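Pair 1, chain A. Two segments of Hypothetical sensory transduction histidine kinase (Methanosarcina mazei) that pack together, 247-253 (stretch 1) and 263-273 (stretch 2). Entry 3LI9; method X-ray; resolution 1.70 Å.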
# COMPACT_ATOMS: atom_id res chain seq x y z
N LYS A 247 0.33 23.34 26.15
CA LYS A 247 1.57 22.83 25.50
C LYS A 247 1.51 22.77 23.98
O LYS A 247 0.41 22.63 23.39
CB LYS A 247 1.88 21.45 26.07
CG LYS A 247 2.08 21.52 27.56
CD LYS A 247 2.22 20.17 28.20
CE LYS A 247 1.29 19.14 27.57
NZ LYS A 247 1.12 17.94 28.45
N THR A 248 2.68 22.93 23.35
CA THR A 248 2.78 22.94 21.89
C THR A 248 3.45 21.60 21.57
O THR A 248 4.33 21.12 22.33
CB THR A 248 3.56 24.19 21.36
OG1 THR A 248 2.84 25.40 21.69
CG2 THR A 248 3.71 24.18 19.82
N VAL A 249 2.92 20.93 20.55
CA VAL A 249 3.60 19.71 20.03
C VAL A 249 3.88 20.10 18.61
O VAL A 249 3.15 20.88 17.99
CB VAL A 249 2.74 18.34 20.03
CG1 VAL A 249 2.56 17.78 21.47
CG2 VAL A 249 1.42 18.53 19.36
N ILE A 250 4.96 19.56 18.07
CA ILE A 250 5.27 19.81 16.69
C ILE A 250 5.10 18.47 15.99
O ILE A 250 5.57 17.47 16.52
CB ILE A 250 6.73 20.20 16.56
CG1 ILE A 250 6.99 21.48 17.40
CG2 ILE A 250 7.05 20.59 15.10
CD1 ILE A 250 8.40 21.59 17.75
N MSE A 251 4.43 18.47 14.84
CA MSE A 251 4.29 17.23 14.06
C MSE A 251 5.23 17.44 12.86
O MSE A 251 4.96 18.35 12.01
CB MSE A 251 2.81 17.09 13.74
CG MSE A 251 2.45 16.46 12.47
SE MSE A 251 0.50 16.24 12.39
CE MSE A 251 0.21 15.98 14.18
N PHE A 252 6.23 16.57 12.75
CA PHE A 252 7.14 16.56 11.62
C PHE A 252 6.69 15.46 10.66
O PHE A 252 6.44 14.32 11.11
CB PHE A 252 8.53 16.24 12.03
CG PHE A 252 9.14 17.24 12.98
CD1 PHE A 252 9.94 18.26 12.47
CD2 PHE A 252 8.97 17.07 14.35
CE1 PHE A 252 10.55 19.19 13.41
CE2 PHE A 252 9.58 17.94 15.27
CZ PHE A 252 10.34 19.00 14.79
N TYR A 253 6.47 15.81 9.40
CA TYR A 253 5.98 14.76 8.48
C TYR A 253 6.92 14.74 7.27
O TYR A 253 7.33 15.80 6.74
CB TYR A 253 4.55 14.96 8.05
CG TYR A 253 4.21 16.39 7.62
CD1 TYR A 253 4.31 16.77 6.29
CD2 TYR A 253 3.90 17.36 8.60
CE1 TYR A 253 4.00 18.11 5.91
CE2 TYR A 253 3.64 18.69 8.23
CZ TYR A 253 3.68 19.05 6.94
OH TYR A 253 3.42 20.41 6.66
N PHE A 263 5.62 9.63 6.94
CA PHE A 263 5.99 9.22 8.27
C PHE A 263 5.93 10.49 9.15
O PHE A 263 6.47 11.53 8.76
CB PHE A 263 7.45 8.63 8.28
CG PHE A 263 7.90 8.25 9.68
CD1 PHE A 263 7.63 6.99 10.19
CD2 PHE A 263 8.55 9.20 10.48
CE1 PHE A 263 8.04 6.66 11.51
CE2 PHE A 263 8.98 8.85 11.81
CZ PHE A 263 8.72 7.58 12.27
N VAL A 264 5.26 10.38 10.30
CA VAL A 264 5.02 11.56 11.16
C VAL A 264 5.64 11.33 12.53
O VAL A 264 5.44 10.29 13.19
CB VAL A 264 3.50 11.84 11.30
CG1 VAL A 264 3.28 13.15 12.08
CG2 VAL A 264 2.85 11.93 9.96
N LEU A 265 6.44 12.29 12.97
CA LEU A 265 6.96 12.25 14.32
C LEU A 265 6.26 13.36 15.11
O LEU A 265 6.15 14.51 14.61
CB LEU A 265 8.45 12.63 14.36
CG LEU A 265 9.58 11.66 14.25
CD1 LEU A 265 10.91 12.45 14.42
CD2 LEU A 265 9.45 10.49 15.21
N VAL A 266 5.80 13.02 16.32
CA VAL A 266 5.07 14.02 17.12
C VAL A 266 5.93 14.28 18.37
O VAL A 266 6.26 13.35 19.10
CB VAL A 266 3.67 13.51 17.54
CG1 VAL A 266 2.98 14.50 18.49
CG2 VAL A 266 2.77 13.25 16.32
N VAL A 267 6.38 15.53 18.53
CA VAL A 267 7.36 15.85 19.54
C VAL A 267 6.83 17.05 20.35
O VAL A 267 6.52 18.09 19.76
CB VAL A 267 8.64 16.38 18.90
CG1 VAL A 267 9.65 16.60 19.97
CG2 VAL A 267 9.24 15.41 17.88
N PRO A 268 6.79 16.90 21.66
CA PRO A 268 6.41 17.99 22.56
C PRO A 268 7.51 19.04 22.50
O PRO A 268 8.69 18.73 22.76
CB PRO A 268 6.40 17.31 23.93
CG PRO A 268 6.27 15.87 23.65
CD PRO A 268 7.07 15.67 22.40
N LYS A 269 7.15 20.26 22.12
CA LYS A 269 8.13 21.29 21.88
C LYS A 269 8.99 21.55 23.09
O LYS A 269 10.22 21.70 22.97
CB LYS A 269 7.44 22.57 21.46
CG LYS A 269 8.42 23.74 21.16
CD LYS A 269 7.65 24.84 20.38
CE LYS A 269 8.61 25.92 19.83
NZ LYS A 269 7.87 27.01 19.02
N GLU A 270 8.37 21.61 24.25
CA GLU A 270 9.16 21.88 25.45
C GLU A 270 10.23 20.79 25.74
O GLU A 270 11.31 21.08 26.29
CB GLU A 270 8.25 22.12 26.65
CG GLU A 270 8.93 21.78 27.94
CD GLU A 270 7.95 21.59 29.09
OE1 GLU A 270 6.90 22.27 29.08
OE2 GLU A 270 8.23 20.77 30.00
N GLU A 271 9.97 19.55 25.36
CA GLU A 271 10.98 18.51 25.51
C GLU A 271 12.12 18.68 24.51
O GLU A 271 13.25 18.29 24.76
CB GLU A 271 10.35 17.15 25.29
CG GLU A 271 9.37 16.79 26.37
CD GLU A 271 8.67 15.44 26.14
OE1 GLU A 271 9.21 14.56 25.41
OE2 GLU A 271 7.56 15.27 26.70
N MSE A 272 11.80 19.23 23.34
CA MSE A 272 12.72 19.25 22.19
C MSE A 272 13.73 20.35 22.46
O MSE A 272 14.92 20.24 22.12
CB MSE A 272 11.96 19.55 20.88
CG MSE A 272 12.55 18.92 19.62
SE MSE A 272 12.03 19.77 17.93
CE MSE A 272 12.08 21.70 18.35
N LEU A 273 13.24 21.44 23.03
CA LEU A 273 14.08 22.60 23.29
C LEU A 273 14.68 22.52 24.72
O LEU A 273 15.46 23.34 25.22
CB LEU A 273 13.29 23.90 23.01
CG LEU A 273 12.98 24.07 21.52
CD1 LEU A 273 12.25 25.40 21.16
CD2 LEU A 273 14.27 23.92 20.68

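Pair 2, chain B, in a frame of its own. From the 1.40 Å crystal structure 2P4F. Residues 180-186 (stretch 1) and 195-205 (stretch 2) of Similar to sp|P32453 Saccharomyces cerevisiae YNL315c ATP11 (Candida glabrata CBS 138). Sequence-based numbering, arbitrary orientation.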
# COMPACT_ATOMS: atom_id res chain seq x y z
N GLU B 180 7.99 8.31 -14.35
CA GLU B 180 6.79 9.11 -14.07
C GLU B 180 6.54 9.13 -12.58
O GLU B 180 6.39 8.05 -11.96
CB GLU B 180 5.61 8.50 -14.83
CG GLU B 180 5.92 8.46 -16.33
CD GLU B 180 4.73 7.97 -17.12
OE1 GLU B 180 3.60 7.95 -16.58
OE2 GLU B 180 4.91 7.60 -18.30
N LEU B 181 6.53 10.33 -11.96
CA LEU B 181 6.31 10.35 -10.52
C LEU B 181 4.85 10.09 -10.15
O LEU B 181 3.96 10.56 -10.84
CB LEU B 181 6.72 11.72 -9.95
CG LEU B 181 8.18 12.09 -10.18
CD1 LEU B 181 8.42 13.50 -9.61
CD2 LEU B 181 9.11 11.05 -9.58
N GLN B 182 4.73 9.38 -9.03
CA GLN B 182 3.44 9.02 -8.45
C GLN B 182 3.37 9.55 -7.04
O GLN B 182 4.37 9.38 -6.34
CB GLN B 182 3.31 7.50 -8.40
CG GLN B 182 3.66 6.80 -9.71
CD GLN B 182 2.81 7.20 -10.89
OE1 GLN B 182 1.58 7.22 -10.78
NE2 GLN B 182 3.41 7.49 -12.07
N TYR B 183 2.23 10.10 -6.63
CA TYR B 183 2.02 10.27 -5.19
C TYR B 183 1.56 8.97 -4.59
O TYR B 183 0.77 8.23 -5.21
CB TYR B 183 0.91 11.29 -5.00
CG TYR B 183 1.34 12.74 -4.96
CD1 TYR B 183 2.31 13.14 -4.05
CD2 TYR B 183 0.77 13.70 -5.78
CE1 TYR B 183 2.73 14.47 -3.97
CE2 TYR B 183 1.16 15.03 -5.72
CZ TYR B 183 2.15 15.40 -4.81
OH TYR B 183 2.55 16.70 -4.69
N VAL B 184 2.02 8.73 -3.37
CA VAL B 184 1.55 7.65 -2.51
C VAL B 184 0.89 8.30 -1.31
O VAL B 184 1.58 9.13 -0.66
CB VAL B 184 2.73 6.77 -2.03
CG1 VAL B 184 2.26 5.72 -1.03
CG2 VAL B 184 3.43 6.15 -3.24
N GLN B 185 -0.35 8.00 -0.98
CA GLN B 185 -0.97 8.60 0.20
C GLN B 185 -1.60 7.47 1.03
O GLN B 185 -2.39 6.70 0.49
CB GLN B 185 -2.06 9.65 -0.17
CG GLN B 185 -2.47 10.45 1.09
CD GLN B 185 -3.44 11.58 0.77
OE1 GLN B 185 -3.92 11.73 -0.39
NE2 GLN B 185 -3.75 12.37 1.80
N TRP B 186 -1.25 7.46 2.32
CA TRP B 186 -1.91 6.56 3.26
C TRP B 186 -3.08 7.28 3.90
O TRP B 186 -2.93 8.44 4.35
CB TRP B 186 -0.93 6.12 4.33
CG TRP B 186 0.14 5.20 3.84
CD1 TRP B 186 1.39 5.53 3.36
CD2 TRP B 186 0.06 3.78 3.79
NE1 TRP B 186 2.10 4.40 3.00
CE2 TRP B 186 1.29 3.31 3.27
CE3 TRP B 186 -0.96 2.86 4.15
CZ2 TRP B 186 1.55 1.95 3.10
CZ3 TRP B 186 -0.67 1.52 3.97
CH2 TRP B 186 0.55 1.06 3.45
N HIS B 195 -5.97 2.59 3.97
CA HIS B 195 -5.91 2.62 2.52
C HIS B 195 -4.57 3.18 2.05
O HIS B 195 -4.02 4.06 2.72
CB HIS B 195 -7.01 3.54 1.96
CG HIS B 195 -8.40 3.04 2.25
ND1 HIS B 195 -9.49 3.84 1.99
CD2 HIS B 195 -8.87 1.84 2.69
CE1 HIS B 195 -10.58 3.12 2.30
NE2 HIS B 195 -10.25 1.90 2.73
N CYS B 196 -4.10 2.71 0.91
CA CYS B 196 -2.93 3.31 0.26
C CYS B 196 -3.37 3.70 -1.13
O CYS B 196 -3.87 2.80 -1.88
CB CYS B 196 -1.77 2.28 0.27
SG CYS B 196 -0.29 3.04 -0.50
N LEU B 197 -3.28 4.96 -1.54
CA LEU B 197 -3.78 5.47 -2.80
C LEU B 197 -2.58 5.92 -3.64
O LEU B 197 -1.73 6.66 -3.09
CB LEU B 197 -4.68 6.67 -2.57
CG LEU B 197 -5.82 6.52 -1.52
CD1 LEU B 197 -6.64 7.82 -1.51
CD2 LEU B 197 -6.64 5.29 -1.77
N ILE B 198 -2.49 5.52 -4.88
CA ILE B 198 -1.39 5.92 -5.75
C ILE B 198 -1.96 6.64 -6.96
O ILE B 198 -2.84 6.13 -7.65
CB ILE B 198 -0.50 4.70 -6.10
CG1 ILE B 198 -0.17 3.83 -4.87
CG2 ILE B 198 0.78 5.18 -6.81
CD1 ILE B 198 0.69 2.60 -5.22
N THR B 199 -1.44 7.86 -7.21
CA THR B 199 -1.97 8.79 -8.18
C THR B 199 -0.85 9.37 -9.03
O THR B 199 0.23 9.70 -8.49
CB THR B 199 -2.65 9.98 -7.46
OG1 THR B 199 -3.60 9.44 -6.54
CG2 THR B 199 -3.35 10.88 -8.46
N SER B 200 -1.08 9.50 -10.32
CA SER B 200 0.01 10.09 -11.10
C SER B 200 0.18 11.57 -10.83
O SER B 200 -0.82 12.33 -10.90
CB SER B 200 -0.25 9.84 -12.58
OG SER B 200 0.78 10.42 -13.37
N LEU B 201 1.38 12.02 -10.54
CA LEU B 201 1.54 13.38 -10.03
C LEU B 201 1.28 14.42 -11.11
O LEU B 201 0.71 15.48 -10.87
CB LEU B 201 2.97 13.49 -9.46
CG LEU B 201 3.30 14.80 -8.71
CD1 LEU B 201 4.30 14.52 -7.59
CD2 LEU B 201 3.89 15.79 -9.65
N ALA B 202 1.72 14.18 -12.36
CA ALA B 202 1.67 15.27 -13.33
C ALA B 202 0.24 15.65 -13.69
O ALA B 202 0.06 16.85 -14.00
CB ALA B 202 2.46 14.89 -14.58
N GLU B 203 -0.69 14.70 -13.66
CA GLU B 203 -1.99 14.95 -14.25
C GLU B 203 -3.11 15.10 -13.23
O GLU B 203 -4.26 15.32 -13.64
CB GLU B 203 -2.39 13.82 -15.23
CG GLU B 203 -1.45 13.73 -16.44
CD GLU B 203 -0.31 12.76 -16.20
OE1 GLU B 203 -0.25 12.20 -15.08
OE2 GLU B 203 0.57 12.53 -17.08
N TYR B 204 -2.82 14.97 -11.94
CA TYR B 204 -3.96 14.77 -11.03
C TYR B 204 -4.82 16.01 -10.85
O TYR B 204 -5.93 15.88 -10.32
CB TYR B 204 -3.46 14.25 -9.69
CG TYR B 204 -2.91 15.24 -8.70
CD1 TYR B 204 -3.61 15.56 -7.56
CD2 TYR B 204 -1.65 15.83 -8.89
CE1 TYR B 204 -3.15 16.45 -6.59
CE2 TYR B 204 -1.19 16.73 -7.93
CZ TYR B 204 -1.92 17.04 -6.81
OH TYR B 204 -1.45 17.92 -5.86
N LYS B 205 -4.35 17.19 -11.26
CA LYS B 205 -5.21 18.39 -11.14
C LYS B 205 -5.74 18.82 -12.48
O LYS B 205 -6.28 19.93 -12.65
CB LYS B 205 -4.38 19.54 -10.46
CG LYS B 205 -4.19 19.12 -9.00
CD LYS B 205 -3.67 20.09 -7.99
CE LYS B 205 -2.27 20.30 -8.07
NZ LYS B 205 -1.56 21.20 -7.09
O HOH W 1 2.07 8.16 -14.64
O HOH W 2 3.57 12.02 -13.19

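The sharpest difference between these two strand pairs lies where an aromatic ring meets the segment that follows the second strand, a short helix in pair 1. In pair 1 the ring belongs to A:Phe252, and it offers its edge to the selenium of the selenomethionine A:Met272, with CZ of A:Phe252 3.6 Å from SE of A:Met272. In pair 2 the matching positions are B:Gln185 and B:Tyr204, which do not touch. The ring has moved two residues back along the first strand, to B:Tyr183, whose counterpart in pair 1 is the aliphatic A:Ile250.

The backbones that carry these side chains are nearly the same. Superposition of 14 central residues gives an RMSD of 0.5 Å, and in each case two antiparallel strands approach to 4.5 Å, with N-to-C directions 158° apart in pair 1 and 152° in pair 2. Five hydrogen bonds recur at matched positions. A:Ile250 and A:Val267 exchange two, N of A:Ile250 to O of A:Val267 at 2.7 Å and N of A:Val267 to O of A:Ile250 at 2.9 Å, just as B:Tyr183 and B:Thr199 do; A:Phe252 with A:Leu265 corresponds to B:Gln185 with B:Leu197. The fifth carries the ladder past the last bridge: N of A:Lys269 donates to O of A:Thr248 at 3.0 Å, and N of B:Leu201 to O of B:Leu181, also at 3.0 Å.

On the face bearing A:Ile250, A:Phe252, A:Leu265 and A:Val267, apolar groups gather between the strands and the helix. CD1 of A:Ile250 reaches CE of A:Met272 at 3.7 Å, while CE2 of A:Phe252 lies 3.7 Å from CG2 of A:Val267. Pair 2 fills the corresponding region with the B:Tyr183 ring, which packs against B:Leu201 and B:Tyr204. The B:Tyr183 ring takes CD1 of B:Leu201 over one face, 3.6 Å from its CZ, and directs its edge toward the face of B:Tyr204, the planes standing at 84°. B:Leu201 occupies the position of A:Lys269, whose CB approaches CD1 of A:Ile250 at 4.0 Å before the end of its chain leads away.

The other face diverges too. A:Met251 packs its CG against CG1 of A:Val264 at 3.4 Å; the shorter B:Val184 meets B:Cys196 there, CG1 to SG 3.7 Å. B:Cys196 also lies over the six-membered ring of B:Trp186, with CB 3.9 Å from CZ3, whereas A:Tyr253, at the tryptophan's position, touches A:Val264 through its CB, 4.0 Å from CG2.

Toward the end of the second strand, A:Val249 rests CG1 on CA of A:Pro268 at 4.0 Å, and that proline sits at the N-cap position, right before the helix. B:Gln182 and B:Ser200 replace this apolar pair with a polar one, joined by a water that accepts from NE2 of B:Gln182 at 3.0 Å and donates to OG of B:Ser200 at 2.9 Å. The general principle is that a hydrogen-bonded ladder fixes where side chains begin, but leaves open which of them will fill the space.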